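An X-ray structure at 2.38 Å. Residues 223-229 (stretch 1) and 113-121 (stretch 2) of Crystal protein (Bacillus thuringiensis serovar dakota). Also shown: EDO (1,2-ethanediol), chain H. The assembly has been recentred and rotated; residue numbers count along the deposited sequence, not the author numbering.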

# COMPACT_ATOMS: atom_id res chain seq x y z
N SER A 223 -10.57 7.52 15.90
CA SER A 223 -10.13 6.42 15.06
C SER A 223 -10.30 6.68 13.58
O SER A 223 -11.04 7.57 13.17
CB SER A 223 -10.82 5.11 15.47
OG SER A 223 -12.21 5.23 15.36
N GLY A 224 -9.59 5.89 12.78
CA GLY A 224 -9.74 5.86 11.34
C GLY A 224 -9.32 4.51 10.82
O GLY A 224 -9.20 3.55 11.59
N THR A 225 -9.08 4.43 9.51
CA THR A 225 -8.83 3.15 8.83
C THR A 225 -7.75 3.28 7.76
O THR A 225 -7.76 4.20 6.95
CB THR A 225 -10.13 2.59 8.19
OG1 THR A 225 -11.18 2.60 9.16
CG2 THR A 225 -9.94 1.16 7.68
N LEU A 226 -6.81 2.34 7.79
CA LEU A 226 -5.83 2.18 6.73
C LEU A 226 -6.36 1.12 5.77
O LEU A 226 -6.99 0.17 6.20
CB LEU A 226 -4.47 1.80 7.30
CG LEU A 226 -3.31 1.52 6.33
CD1 LEU A 226 -2.01 1.99 6.95
CD2 LEU A 226 -3.21 0.05 6.00
N ARG A 227 -6.16 1.33 4.47
CA ARG A 227 -6.55 0.35 3.45
C ARG A 227 -5.49 0.29 2.37
O ARG A 227 -4.70 1.21 2.19
CB ARG A 227 -7.89 0.70 2.80
CG ARG A 227 -9.05 0.60 3.77
CD ARG A 227 -10.39 0.75 3.10
NE ARG A 227 -11.46 0.68 4.09
CZ ARG A 227 -12.16 -0.42 4.39
NH1 ARG A 227 -11.91 -1.57 3.75
NH2 ARG A 227 -13.11 -0.37 5.32
N GLY A 228 -5.47 -0.82 1.65
CA GLY A 228 -4.59 -0.93 0.51
C GLY A 228 -4.77 -2.26 -0.17
O GLY A 228 -5.66 -3.03 0.19
N THR A 229 -3.92 -2.49 -1.16
CA THR A 229 -3.89 -3.71 -1.95
C THR A 229 -2.45 -4.09 -2.26
O THR A 229 -1.60 -3.24 -2.52
CB THR A 229 -4.67 -3.53 -3.27
OG1 THR A 229 -5.98 -3.04 -2.98
CG2 THR A 229 -4.80 -4.88 -4.04
C1 EDO H . -4.10 8.76 2.42
O1 EDO H . -3.13 8.90 3.49
C2 EDO H . -5.20 9.84 2.43
O2 EDO H . -4.92 11.11 1.76
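Stretch 2, residues 113-121: TSSTTTGFK

Stretch 2 enters as a β-strand, residues 113-116, and leaves as a loop over 117-121. The strand runs antiparallel to strand 223-229. The N-to-C directions differ by 161°, and the axes approach to 4.5 Å.

The register pairs Thr113 with Thr229, Ser114 with Gly228, Ser115 with Arg227 and Thr116 with Leu226. Thr113-Thr229 and Ser115-Arg227 are the hydrogen-bonded pairs. Thr113 N donates to Thr229 O at 3.1 Å, and Thr229 N donates to Thr113 O at 3.0 Å. Ser115 N to Arg227 O and Arg227 N to Ser115 O are both 2.8 Å. The ladder continues into the loop, where Thr117 N donates to Thr225 O at 3.0 Å.

Thr225 N has no direct backbone acceptor in stretch 2. Water 2 accepts its hydrogen bond at 2.9 Å from Thr225 N to the water O. The same water O lies 2.7 Å from Thr117 OG1 and donates to Thr118 OG1 at 2.8 Å, so it bridges strand and loop. Water 1 O is 2.8 Å from Ser115 OG and makes a weak bond to Arg227 O at 3.4 Å.

The two non-hydrogen-bonded pairs lie close. Gly228 CA is 3.9 Å from Ser114 CA, and Gly228 CA reaches Thr113 O at 3.0 Å in a CA-H...O contact. A CB on Gly228 would clash with that oxygen. Leu226 and Thr116 point to the same face of the sheet, with Leu226 CB 4.3 Å from Thr116 CG2.

Within the turn, Thr116 OG1 accepts weak bonds from Gly119 N and Phe120 N, each 3.0 Å from it. Phe120 CE1 packs 4.0 Å from Gly224 CA. A CB on Gly224 would clash with Phe120 CE1.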

# COMPACT_ATOMS: atom_id res chain seq x y z
N THR A 113 -0.11 -0.58 -2.75
CA THR A 113 -0.79 0.72 -2.67
C THR A 113 -1.51 0.78 -1.31
O THR A 113 -1.98 -0.24 -0.78
CB THR A 113 -1.74 0.97 -3.88
OG1 THR A 113 -2.14 2.35 -3.93
CG2 THR A 113 -2.98 0.07 -3.84
N SER A 114 -1.55 1.97 -0.72
CA SER A 114 -2.21 2.15 0.58
C SER A 114 -2.75 3.54 0.69
O SER A 114 -2.36 4.42 -0.06
CB SER A 114 -1.30 1.85 1.78
OG SER A 114 -0.10 2.60 1.73
N SER A 115 -3.65 3.72 1.65
CA SER A 115 -4.26 5.00 1.91
C SER A 115 -4.94 4.90 3.28
O SER A 115 -4.98 3.83 3.91
CB SER A 115 -5.28 5.32 0.83
OG SER A 115 -6.29 4.32 0.83
N THR A 116 -5.46 6.03 3.74
CA THR A 116 -6.35 6.04 4.90
C THR A 116 -7.60 6.73 4.45
O THR A 116 -7.59 7.51 3.48
CB THR A 116 -5.74 6.73 6.15
OG1 THR A 116 -5.55 8.12 5.87
CG2 THR A 116 -4.40 6.08 6.55
N THR A 117 -8.71 6.41 5.10
CA THR A 117 -10.00 6.92 4.67
C THR A 117 -10.15 8.44 4.84
O THR A 117 -11.00 9.03 4.20
CB THR A 117 -11.16 6.16 5.39
OG1 THR A 117 -10.95 6.17 6.82
CG2 THR A 117 -11.22 4.70 4.87
N THR A 118 -9.32 9.06 5.69
CA THR A 118 -9.48 10.48 6.04
C THR A 118 -8.21 11.34 5.93
O THR A 118 -8.22 12.55 6.23
CB THR A 118 -10.06 10.63 7.49
OG1 THR A 118 -9.21 9.94 8.39
CG2 THR A 118 -11.47 10.07 7.60
N GLY A 119 -7.09 10.71 5.56
CA GLY A 119 -5.86 11.43 5.22
C GLY A 119 -4.88 11.68 6.35
O GLY A 119 -4.33 12.77 6.47
N PHE A 120 -4.68 10.68 7.19
CA PHE A 120 -3.58 10.69 8.13
C PHE A 120 -2.25 10.86 7.42
O PHE A 120 -2.11 10.50 6.25
CB PHE A 120 -3.58 9.40 8.95
CG PHE A 120 -4.69 9.34 9.97
CD1 PHE A 120 -5.90 8.72 9.66
CD2 PHE A 120 -4.53 9.92 11.22
CE1 PHE A 120 -6.93 8.67 10.61
CE2 PHE A 120 -5.56 9.89 12.18
CZ PHE A 120 -6.75 9.25 11.87
N LYS A 121 -1.27 11.43 8.12
CA LYS A 121 0.05 11.66 7.54
C LYS A 121 1.10 10.91 8.35
O LYS A 121 1.80 11.49 9.15
CB LYS A 121 0.36 13.17 7.50
CG LYS A 121 -0.70 14.02 6.82
CD LYS A 121 -0.30 15.49 6.76
CE LYS A 121 -1.32 16.31 5.98
NZ LYS A 121 -2.65 16.30 6.69
O HOH W 1 -5.74 2.27 -0.92
O HOH W 2 -9.06 7.14 8.41